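Local coordinates for putative isochorismatase hydrolase (Oleispira antarctica, PDB 3LQY), which probably acts as a cysteine-dependent hydrolase of the isochorismatase family, its natural substrate not established, at residues A[45-48]-A[53-56]; A[55-60]-A[102-107]; A[116-121]-A[128-133]; A[140-145]-A[184-189]. All coordinates share one frame; numbering follows the deposited sequence.

Contact 1. Residues A[45-48]-A[53-56]; sequences AKFR and PVVH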
loop_
_atom_site.group_PDB
_atom_site.type_symbol
_atom_site.label_atom_id
_atom_site.label_comp_id
_atom_site.label_asym_id
_atom_site.label_seq_id
_atom_site.Cartn_x
_atom_site.Cartn_y
_atom_site.Cartn_z
ATOM N N ALA A 45 -9.620 -3.979 9.556
ATOM C CA ALA A 45 -10.548 -4.522 10.542
ATOM C C ALA A 45 -11.708 -5.236 9.847
ATOM O O ALA A 45 -12.164 -6.292 10.297
ATOM C CB ALA A 45 -11.074 -3.406 11.475
ATOM N N LYS A 46 -12.200 -4.652 8.761
ATOM C CA LYS A 46 -13.270 -5.270 7.970
ATOM C C LYS A 46 -12.854 -6.632 7.380
ATOM O O LYS A 46 -13.597 -7.598 7.470
ATOM C CB LYS A 46 -13.732 -4.309 6.867
ATOM C CG LYS A 46 -15.031 -4.750 6.128
ATOM C CD LYS A 46 -16.176 -5.089 7.106
ATOM C CE LYS A 46 -17.532 -4.899 6.487
ATOM N NZ LYS A 46 -18.622 -4.945 7.485
ATOM N N PHE A 47 -11.660 -6.706 6.796
ATOM C CA PHE A 47 -11.169 -7.940 6.142
ATOM C C PHE A 47 -11.033 -9.075 7.159
ATOM O O PHE A 47 -11.491 -10.209 6.908
ATOM C CB PHE A 47 -9.830 -7.692 5.384
ATOM C CG PHE A 47 -10.009 -7.347 3.926
ATOM C CD1 PHE A 47 -10.517 -6.104 3.540
ATOM C CD2 PHE A 47 -9.694 -8.277 2.937
ATOM C CE1 PHE A 47 -10.709 -5.784 2.130
ATOM C CE2 PHE A 47 -9.879 -7.971 1.537
ATOM C CZ PHE A 47 -10.408 -6.741 1.162
ATOM N N ARG A 48 -10.437 -8.755 8.319
ATOM C CA ARG A 48 -10.235 -9.731 9.370
ATOM C C ARG A 48 -11.579 -10.161 9.965
ATOM O O ARG A 48 -11.753 -11.320 10.307
ATOM C CB ARG A 48 -9.352 -9.167 10.496
ATOM C CG ARG A 48 -7.912 -8.937 10.104
ATOM C CD ARG A 48 -7.216 -8.044 11.099
ATOM N NE ARG A 48 -5.782 -7.992 10.852
ATOM C CZ ARG A 48 -4.934 -7.208 11.524
ATOM N NH1 ARG A 48 -5.394 -6.404 12.478
ATOM N NH2 ARG A 48 -3.630 -7.225 11.248
ATOM N N PRO A 53 -8.507 -12.619 2.994
ATOM C CA PRO A 53 -7.055 -12.531 2.935
ATOM C C PRO A 53 -6.505 -11.104 3.156
ATOM O O PRO A 53 -7.043 -10.125 2.610
ATOM C CB PRO A 53 -6.745 -13.015 1.511
ATOM C CG PRO A 53 -7.870 -13.852 1.153
ATOM C CD PRO A 53 -9.051 -13.185 1.749
ATOM N N VAL A 54 -5.448 -11.016 3.958
ATOM C CA VAL A 54 -4.709 -9.778 4.189
ATOM C C VAL A 54 -3.224 -10.045 3.940
ATOM O O VAL A 54 -2.649 -10.963 4.556
ATOM C CB VAL A 54 -4.900 -9.269 5.624
ATOM C CG1 VAL A 54 -4.095 -8.008 5.846
ATOM C CG2 VAL A 54 -6.360 -8.997 5.873
ATOM N N VAL A 55 -2.623 -9.272 3.021
ATOM C CA VAL A 55 -1.190 -9.375 2.747
ATOM C C VAL A 55 -0.505 -8.020 2.921
ATOM O O VAL A 55 -1.009 -6.981 2.458
ATOM C CB VAL A 55 -0.874 -9.894 1.352
ATOM C CG1 VAL A 55 0.635 -10.053 1.163
ATOM C CG2 VAL A 55 -1.574 -11.200 1.069
ATOM N N HIS A 56 0.655 -8.064 3.580
ATOM C CA HIS A 56 1.457 -6.867 3.831
ATOM C C HIS A 56 2.728 -6.847 3.001
ATOM O O HIS A 56 3.357 -7.894 2.737
ATOM C CB HIS A 56 1.874 -6.801 5.329
ATOM C CG HIS A 56 0.730 -6.922 6.283
ATOM N ND1 HIS A 56 0.105 -5.826 6.840
ATOM C CD2 HIS A 56 0.097 -8.016 6.781
ATOM C CE1 HIS A 56 -0.845 -6.247 7.665
ATOM N NE2 HIS A 56 -0.883 -7.567 7.630
#
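F47 sets its ring obliquely against the backbone where P53 passes into V54, CD2 of F47 standing 3.2 Å from P53 O and the next ring carbon, CE2, 3.7 Å from that same oxygen. The backbone of P53 is also paired with L10 on the neighbouring strand 8-13. A second touch is aliphatic: F47 CB lies 3.7 Å from V54 CG2. V54 can offer this methyl because its CG1 is anti to the backbone N (chi1 178°), which leaves CG2 beside that nitrogen and within reach of the helix. Helix 33-49 is the connection of a beta-alpha-beta crossover between the parallel strands 8-13 and 54-59, and F47 reaches L10 of the first strand as well as V54 of the second. The next residue, R48, sends its side chain past V54. Its NE forms a salt bridge with E88, whose other carboxylate oxygen is hydrogen-bonded to H56 NE2, while R48 NH2 binds A83 O. R48 NH2 and H56 NE2 remain 4.6 Å apart, linked through the shared glutamate.

Contact 2. Residues A[55-60]-A[102-107]; sequences VHVRHE and TDLKKV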
loop_
_atom_site.group_PDB
_atom_site.type_symbol
_atom_site.label_atom_id
_atom_site.label_comp_id
_atom_site.label_asym_id
_atom_site.label_seq_id
_atom_site.Cartn_x
_atom_site.Cartn_y
_atom_site.Cartn_z
ATOM N N VAL A 55 -2.623 -9.272 3.021
ATOM C CA VAL A 55 -1.190 -9.375 2.747
ATOM C C VAL A 55 -0.505 -8.020 2.921
ATOM O O VAL A 55 -1.009 -6.981 2.458
ATOM C CB VAL A 55 -0.874 -9.894 1.352
ATOM C CG1 VAL A 55 0.635 -10.053 1.163
ATOM C CG2 VAL A 55 -1.574 -11.200 1.069
ATOM N N HIS A 56 0.655 -8.064 3.580
ATOM C CA HIS A 56 1.457 -6.867 3.831
ATOM C C HIS A 56 2.728 -6.847 3.001
ATOM O O HIS A 56 3.357 -7.894 2.737
ATOM C CB HIS A 56 1.874 -6.801 5.329
ATOM C CG HIS A 56 0.730 -6.922 6.283
ATOM N ND1 HIS A 56 0.105 -5.826 6.840
ATOM C CD2 HIS A 56 0.097 -8.016 6.781
ATOM C CE1 HIS A 56 -0.845 -6.247 7.665
ATOM N NE2 HIS A 56 -0.883 -7.567 7.630
ATOM N N VAL A 57 3.154 -5.640 2.665
ATOM C CA VAL A 57 4.392 -5.461 1.940
ATOM C C VAL A 57 5.191 -4.448 2.736
ATOM O O VAL A 57 4.623 -3.518 3.243
ATOM C CB VAL A 57 4.133 -4.961 0.527
ATOM C CG1 VAL A 57 5.432 -4.549 -0.111
ATOM C CG2 VAL A 57 3.408 -6.070 -0.307
ATOM N N ARG A 58 6.495 -4.670 2.849
ATOM C CA ARG A 58 7.370 -3.853 3.619
ATOM C C ARG A 58 8.676 -3.675 2.854
ATOM O O ARG A 58 9.177 -4.616 2.271
ATOM C CB ARG A 58 7.629 -4.585 4.955
ATOM C CG ARG A 58 8.065 -3.751 6.072
ATOM C CD ARG A 58 8.116 -4.507 7.413
ATOM N NE ARG A 58 9.151 -5.562 7.490
ATOM C CZ ARG A 58 10.456 -5.353 7.638
ATOM N NH1 ARG A 58 10.939 -4.123 7.778
ATOM N NH2 ARG A 58 11.297 -6.396 7.696
ATOM N N HIS A 59 9.231 -2.474 2.864
ATOM C CA HIS A 59 10.465 -2.160 2.124
ATOM C C HIS A 59 11.690 -1.975 2.999
ATOM O O HIS A 59 11.618 -1.308 4.045
ATOM C CB HIS A 59 10.267 -0.851 1.343
ATOM C CG HIS A 59 11.358 -0.574 0.350
ATOM N ND1 HIS A 59 11.219 -0.890 -0.982
ATOM C CD2 HIS A 59 12.602 -0.044 0.488
ATOM C CE1 HIS A 59 12.324 -0.563 -1.628
ATOM N NE2 HIS A 59 13.181 -0.051 -0.764
ATOM N N GLU A 60 12.814 -2.549 2.571
ATOM C CA GLU A 60 14.100 -2.224 3.151
ATOM C C GLU A 60 15.133 -1.995 2.057
ATOM O O GLU A 60 15.225 -2.765 1.116
ATOM C CB GLU A 60 14.565 -3.344 4.116
ATOM C CG GLU A 60 13.850 -3.340 5.462
ATOM C CD GLU A 60 14.360 -4.419 6.471
ATOM O OE1 GLU A 60 15.206 -5.279 6.128
ATOM O OE2 GLU A 60 13.880 -4.400 7.614
ATOM N N THR A 102 10.536 -10.194 -5.572
ATOM C CA THR A 102 9.865 -10.567 -4.348
ATOM C C THR A 102 9.060 -11.813 -4.616
ATOM O O THR A 102 8.972 -12.277 -5.729
ATOM C CB THR A 102 8.888 -9.470 -3.824
ATOM O OG1 THR A 102 7.677 -9.498 -4.594
ATOM C CG2 THR A 102 9.538 -8.117 -3.850
ATOM N N ASP A 103 8.452 -12.313 -3.557
ATOM C CA ASP A 103 7.630 -13.504 -3.577
ATOM C C ASP A 103 6.168 -13.135 -3.677
ATOM O O ASP A 103 5.310 -13.982 -3.453
ATOM C CB ASP A 103 7.827 -14.254 -2.251
ATOM C CG ASP A 103 9.278 -14.670 -2.010
ATOM O OD1 ASP A 103 10.058 -14.681 -2.991
ATOM O OD2 ASP A 103 9.637 -14.989 -0.849
ATOM N N LEU A 104 5.868 -11.875 -3.972
ATOM C CA LEU A 104 4.477 -11.413 -3.879
ATOM C C LEU A 104 3.520 -12.238 -4.727
ATOM O O LEU A 104 2.457 -12.649 -4.243
ATOM C CB LEU A 104 4.337 -9.945 -4.226
ATOM C CG LEU A 104 2.882 -9.467 -4.082
ATOM C CD1 LEU A 104 2.429 -9.568 -2.608
ATOM C CD2 LEU A 104 2.704 -8.043 -4.659
ATOM N N LYS A 105 3.904 -12.492 -5.972
ATOM C CA LYS A 105 3.048 -13.226 -6.901
ATOM C C LYS A 105 2.817 -14.623 -6.352
ATOM O O LYS A 105 1.672 -15.017 -6.096
ATOM C CB LYS A 105 3.681 -13.300 -8.298
ATOM C CG LYS A 105 2.702 -13.685 -9.427
ATOM C CD LYS A 105 3.449 -13.909 -10.757
ATOM C CE LYS A 105 2.498 -14.256 -11.919
ATOM N NZ LYS A 105 3.177 -15.068 -12.982
ATOM N N LYS A 106 3.917 -15.351 -6.146
ATOM C CA LYS A 106 3.856 -16.706 -5.606
ATOM C C LYS A 106 2.944 -16.718 -4.379
ATOM O O LYS A 106 2.091 -17.582 -4.230
ATOM C CB LYS A 106 5.261 -17.202 -5.238
ATOM N N VAL A 107 3.105 -15.736 -3.517
ATOM C CA VAL A 107 2.239 -15.600 -2.354
ATOM C C VAL A 107 0.746 -15.452 -2.713
ATOM O O VAL A 107 -0.089 -16.242 -2.246
ATOM C CB VAL A 107 2.721 -14.444 -1.422
ATOM C CG1 VAL A 107 1.626 -14.038 -0.439
ATOM C CG2 VAL A 107 3.996 -14.841 -0.678
#
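In this Rossmann-like alpha/beta fold, helix 104-110 belongs to the crossover that leaves edge strand 90-93 and reaches strand 115-121, and on its way it packs on strand 54-59. The evidence is a set of methyl contacts. L104 CD1 touches V55 and V57, the residues that flank H56 in the strand: it lies 4.2 Å from V55 CG1 and 4.3 Å from V57 CG2, so one leucine methyl spans two side chains that point toward the helix. With L104 CG anti to the backbone N (chi1 -178°), the leucine stretches out far enough to make this reach. A turn later V107 CG1 comes within 4.4 Å of V55 CG1, giving V55 a partner on each of two successive helical turns. The start of the helix is shaped by an ST turn: T102 OG1 accepts from L104 N at 3.1 Å with an N-H...O angle of 162°, and it also bonds S98 O. Beyond the contact on the strand side, R58 grips E60 OE2 with NH1 (3.0 Å) and NH2, both arriving from the same face of the carboxylate. No hydrogen bond forms between the two segments, which implies that their direct contact rests on burial of apolar side chains.

Contact 3. Residues A[116-121]-A[128-133]; sequences LVIVGA and DAVTRA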
loop_
_atom_site.group_PDB
_atom_site.type_symbol
_atom_site.label_atom_id
_atom_site.label_comp_id
_atom_site.label_asym_id
_atom_site.label_seq_id
_atom_site.Cartn_x
_atom_site.Cartn_y
_atom_site.Cartn_z
ATOM N N LEU A 116 -7.586 -7.417 -5.762
ATOM C CA LEU A 116 -6.785 -6.729 -4.746
ATOM C C LEU A 116 -7.449 -5.419 -4.346
ATOM O O LEU A 116 -8.027 -4.715 -5.176
ATOM C CB LEU A 116 -5.385 -6.423 -5.264
ATOM C CG LEU A 116 -4.520 -7.589 -5.729
ATOM C CD1 LEU A 116 -3.212 -7.086 -6.345
ATOM C CD2 LEU A 116 -4.263 -8.570 -4.629
ATOM N N VAL A 117 -7.357 -5.096 -3.056
ATOM C CA VAL A 117 -7.714 -3.762 -2.557
ATOM C C VAL A 117 -6.415 -3.190 -2.007
ATOM O O VAL A 117 -5.800 -3.802 -1.141
ATOM C CB VAL A 117 -8.791 -3.802 -1.462
ATOM C CG1 VAL A 117 -8.944 -2.416 -0.806
ATOM C CG2 VAL A 117 -10.112 -4.253 -2.039
ATOM N N ILE A 118 -5.987 -2.057 -2.572
ATOM C CA ILE A 118 -4.620 -1.530 -2.366
ATOM C C ILE A 118 -4.638 -0.291 -1.509
ATOM O O ILE A 118 -5.428 0.625 -1.750
ATOM C CB ILE A 118 -3.958 -1.259 -3.725
ATOM C CG1 ILE A 118 -3.663 -2.605 -4.412
ATOM C CG2 ILE A 118 -2.703 -0.420 -3.596
ATOM C CD1 ILE A 118 -3.597 -2.523 -5.966
ATOM N N VAL A 119 -3.787 -0.281 -0.485
ATOM C CA VAL A 119 -3.639 0.864 0.395
ATOM C C VAL A 119 -2.140 1.012 0.692
ATOM O O VAL A 119 -1.350 0.100 0.458
ATOM C CB VAL A 119 -4.487 0.709 1.692
ATOM C CG1 VAL A 119 -5.964 0.344 1.341
ATOM C CG2 VAL A 119 -3.847 -0.305 2.675
ATOM N N GLY A 120 -1.748 2.165 1.186
ATOM C CA GLY A 120 -0.348 2.354 1.564
ATOM C C GLY A 120 0.349 3.551 0.926
ATOM O O GLY A 120 -0.261 4.573 0.675
ATOM N N ALA A 121 1.634 3.405 0.675
ATOM C CA ALA A 121 2.490 4.558 0.370
ATOM C C ALA A 121 3.695 4.089 -0.451
ATOM O O ALA A 121 4.111 2.943 -0.312
ATOM C CB ALA A 121 2.942 5.232 1.658
ATOM N N ASP A 128 1.391 3.422 -7.416
ATOM C CA ASP A 128 1.303 3.491 -8.887
ATOM C C ASP A 128 1.892 2.221 -9.451
ATOM O O ASP A 128 1.251 1.520 -10.241
ATOM C CB ASP A 128 2.065 4.692 -9.437
ATOM C CG ASP A 128 1.880 4.828 -10.974
ATOM O OD1 ASP A 128 0.696 4.932 -11.349
ATOM O OD2 ASP A 128 2.890 4.856 -11.740
ATOM N N ALA A 129 3.098 1.859 -9.005
ATOM C CA ALA A 129 3.796 0.679 -9.544
ATOM C C ALA A 129 3.039 -0.610 -9.318
ATOM O O ALA A 129 2.922 -1.413 -10.202
ATOM C CB ALA A 129 5.230 0.522 -8.919
ATOM N N VAL A 130 2.574 -0.846 -8.093
ATOM C CA VAL A 130 1.943 -2.145 -7.838
ATOM C C VAL A 130 0.588 -2.256 -8.530
ATOM O O VAL A 130 0.203 -3.356 -8.961
ATOM C CB VAL A 130 1.814 -2.485 -6.297
ATOM C CG1 VAL A 130 0.745 -1.660 -5.616
ATOM C CG2 VAL A 130 1.523 -3.959 -6.127
ATOM N N THR A 131 -0.155 -1.163 -8.598
ATOM C CA THR A 131 -1.470 -1.220 -9.202
ATOM C C THR A 131 -1.357 -1.541 -10.695
ATOM O O THR A 131 -2.047 -2.424 -11.213
ATOM C CB THR A 131 -2.241 0.086 -8.999
ATOM O OG1 THR A 131 -2.269 0.381 -7.593
ATOM C CG2 THR A 131 -3.654 -0.044 -9.505
ATOM N N ARG A 132 -0.454 -0.861 -11.378
ATOM C CA ARG A 132 -0.258 -1.074 -12.819
ATOM C C ARG A 132 0.356 -2.417 -13.085
ATOM O O ARG A 132 -0.057 -3.100 -14.025
ATOM C CB ARG A 132 0.636 0.016 -13.385
ATOM C CG ARG A 132 -0.014 1.358 -13.315
ATOM C CD ARG A 132 0.831 2.381 -14.062
ATOM N NE ARG A 132 0.324 3.733 -13.919
ATOM C CZ ARG A 132 0.110 4.618 -14.898
ATOM N NH1 ARG A 132 0.294 4.317 -16.195
ATOM N NH2 ARG A 132 -0.325 5.807 -14.570
ATOM N N ALA A 133 1.287 -2.856 -12.230
ATOM C CA ALA A 133 1.874 -4.181 -12.410
ATOM C C ALA A 133 0.823 -5.286 -12.213
ATOM O O ALA A 133 0.776 -6.270 -12.989
ATOM C CB ALA A 133 3.071 -4.385 -11.471
#
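With chi1 at -70°, I118 turns CG2 anti to its own backbone N and keeps CG1 beside that nitrogen; an extended second torsion then carries CD1 toward the helix. V130 answers with CG1 in the crowded position between its backbone N and carbonyl carbon (chi1 73°), and the two side chains meet tip to tip, I118 CG2 at 4.2 Å from V130 CG1. The other branch of I118 crosses T131 at a slant: CD1 lies 3.6 Å from T131 OG1 and 4.1 Å from T131 CA. That hydroxyl is not left to the isoleucine, since it hydrogen-bonds I127 O one turn back. Strand 115-121 and helix 128-137 form a beta-alpha unit of the parallel sheet, and the short connection between them carries C126, seen here oxidised to 3-sulfinoalanine. Replacing I118 by an alanine would probably leave the V130 methyl and the T131 side chain without their partner and open a gap between strand and helix. Away from the strand, R132 NE donates to D128 OD1 at 2.9 Å, a salt bridge within the helix that meets the oxygen on its syn side, 31° out of the carboxylate plane.

Contact 4. Residues A[140-145]-A[184-189]; sequences ECAVAH and DELIAG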
loop_
_atom_site.group_PDB
_atom_site.type_symbol
_atom_site.label_atom_id
_atom_site.label_comp_id
_atom_site.label_asym_id
_atom_site.label_seq_id
_atom_site.Cartn_x
_atom_site.Cartn_y
_atom_site.Cartn_z
ATOM N N GLU A 140 -7.968 -7.940 -10.757
ATOM C CA GLU A 140 -8.861 -6.769 -10.739
ATOM C C GLU A 140 -8.462 -5.958 -9.512
ATOM O O GLU A 140 -8.366 -6.503 -8.423
ATOM C CB GLU A 140 -10.326 -7.179 -10.657
ATOM C CG GLU A 140 -10.745 -8.088 -11.752
ATOM C CD GLU A 140 -12.178 -8.499 -11.618
ATOM O OE1 GLU A 140 -12.860 -8.006 -10.693
ATOM O OE2 GLU A 140 -12.609 -9.337 -12.407
ATOM N N CYS A 141 -8.178 -4.672 -9.699
ATOM C CA CYS A 141 -7.616 -3.869 -8.633
ATOM C C CYS A 141 -8.591 -2.794 -8.227
ATOM O O CYS A 141 -9.317 -2.225 -9.076
ATOM C CB CYS A 141 -6.333 -3.194 -9.114
ATOM S SG CYS A 141 -5.007 -4.319 -9.538
ATOM N N ALA A 142 -8.568 -2.499 -6.933
ATOM C CA ALA A 142 -9.177 -1.302 -6.411
ATOM C C ALA A 142 -8.121 -0.622 -5.558
ATOM O O ALA A 142 -7.201 -1.277 -5.063
ATOM C CB ALA A 142 -10.409 -1.651 -5.588
ATOM N N VAL A 143 -8.284 0.679 -5.365
ATOM C CA VAL A 143 -7.372 1.476 -4.584
ATOM C C VAL A 143 -8.249 2.338 -3.698
ATOM O O VAL A 143 -9.160 3.021 -4.184
ATOM C CB VAL A 143 -6.407 2.322 -5.480
ATOM C CG1 VAL A 143 -5.448 3.121 -4.636
ATOM C CG2 VAL A 143 -5.641 1.438 -6.472
ATOM N N ALA A 144 -8.005 2.254 -2.372
ATOM C CA ALA A 144 -8.743 3.073 -1.453
ATOM C C ALA A 144 -7.994 4.393 -1.395
ATOM O O ALA A 144 -6.959 4.491 -0.781
ATOM C CB ALA A 144 -8.826 2.418 -0.080
ATOM N N HIS A 145 -8.532 5.417 -2.017
ATOM C CA HIS A 145 -7.731 6.626 -2.265
ATOM C C HIS A 145 -7.376 7.397 -0.999
ATOM O O HIS A 145 -6.335 8.056 -0.933
ATOM C CB HIS A 145 -8.424 7.551 -3.268
ATOM C CG HIS A 145 -9.781 8.012 -2.846
ATOM N ND1 HIS A 145 -9.977 9.045 -1.956
ATOM C CD2 HIS A 145 -11.019 7.610 -3.231
ATOM C CE1 HIS A 145 -11.278 9.236 -1.781
ATOM N NE2 HIS A 145 -11.930 8.377 -2.544
ATOM N N ASP A 184 -14.431 3.837 3.030
ATOM C CA ASP A 184 -15.818 3.634 3.482
ATOM C C ASP A 184 -16.692 3.044 2.389
ATOM O O ASP A 184 -17.518 2.163 2.660
ATOM C CB ASP A 184 -16.409 4.955 4.025
ATOM C CG ASP A 184 -15.901 5.294 5.444
ATOM O OD1 ASP A 184 -15.507 4.362 6.178
ATOM O OD2 ASP A 184 -15.886 6.488 5.839
ATOM N N GLU A 185 -16.488 3.509 1.146
ATOM C CA GLU A 185 -17.225 2.978 0.010
ATOM C C GLU A 185 -16.850 1.524 -0.237
ATOM O O GLU A 185 -17.699 0.707 -0.563
ATOM C CB GLU A 185 -16.958 3.821 -1.240
ATOM C CG GLU A 185 -17.534 5.235 -1.133
ATOM C CD GLU A 185 -17.075 6.175 -2.224
ATOM O OE1 GLU A 185 -17.717 7.238 -2.369
ATOM O OE2 GLU A 185 -16.097 5.868 -2.951
ATOM N N LEU A 186 -15.576 1.197 -0.066
ATOM C CA LEU A 186 -15.131 -0.173 -0.288
ATOM C C LEU A 186 -15.619 -1.049 0.877
ATOM O O LEU A 186 -15.988 -2.212 0.689
ATOM C CB LEU A 186 -13.608 -0.231 -0.464
ATOM C CG LEU A 186 -13.053 0.292 -1.807
ATOM C CD1 LEU A 186 -11.586 0.627 -1.717
ATOM C CD2 LEU A 186 -13.296 -0.719 -2.915
ATOM N N ILE A 187 -15.627 -0.476 2.081
ATOM C CA ILE A 187 -16.106 -1.197 3.263
ATOM C C ILE A 187 -17.594 -1.540 3.082
ATOM O O ILE A 187 -18.000 -2.713 3.249
ATOM C CB ILE A 187 -15.859 -0.369 4.559
ATOM C CG1 ILE A 187 -14.388 -0.490 4.983
ATOM C CG2 ILE A 187 -16.796 -0.820 5.708
ATOM C CD1 ILE A 187 -13.947 0.538 6.057
ATOM N N ALA A 188 -18.374 -0.515 2.689
ATOM C CA ALA A 188 -19.822 -0.649 2.415
ATOM C C ALA A 188 -20.207 -1.782 1.444
ATOM O O ALA A 188 -21.398 -2.132 1.383
ATOM C CB ALA A 188 -20.426 0.705 1.942
ATOM N N GLY A 189 -19.247 -2.370 0.715
ATOM C CA GLY A 189 -19.557 -3.414 -0.286
ATOM C C GLY A 189 -18.973 -4.792 -0.046
ATOM O O GLY A 189 -18.349 -5.029 1.002
HETATM O O HOH W 1 -14.934 8.336 -2.928
#
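The extended backbone of 140-144 packs against the final helix, 183-187, and comes nearest to it where A144 CA and L186 CA are 7.3 Å apart; at 145 the chain turns a corner. This joins the strand next to the sheet edge in the alpha/beta fold with the C-terminal helix, which follows edge strand 179-181. One side chain carries the contact. L186 keeps CG beside its backbone N and anti to the carbonyl carbon (chi1 -74°), and its two methyls divide over two alanines: CD1 lies 3.7 Å from A144 CB and CD2 4.0 Å from A142 CB. CD1 also comes within 3.8 Å of A144 CA and 4.2 Å of V143 O, so the leucine tip rests on the strand backbone itself, an approach that the small alanine side chains permit. V117, N179 and A181 line the leucine as well. At the corner a water joins the two segments: it donates to E185 OE2 at 2.7 Å, an oxygen also bonded by S182 N, and sits 3.0 Å from H145 NE2, in plane at the edge of the imidazole ring.

Overall arrangement
All four contacts set a helix against one parallel sheet. Contacts 1 and 4 lie on one face, with centres about 13 Å apart, and V117 of that face meets F47 of contact 1 (F47 CZ to V117 CG2, 4.1 Å) as well as L186 of contact 4. Contacts 2 and 3 lie on the other face, about 12 Å apart between centres. V55 and H56 are common to contacts 1 and 2, whose helices sandwich strand 54-59. Contacts 3 and 4 are joined by their strands, which are neighbours in the sheet: I118 N to A142 O and A142 N to L116 O, both 2.9 Å, are probable hydrogen bonds. C126, between the segments of contact 3, is consistent with the family's nucleophilic cysteine.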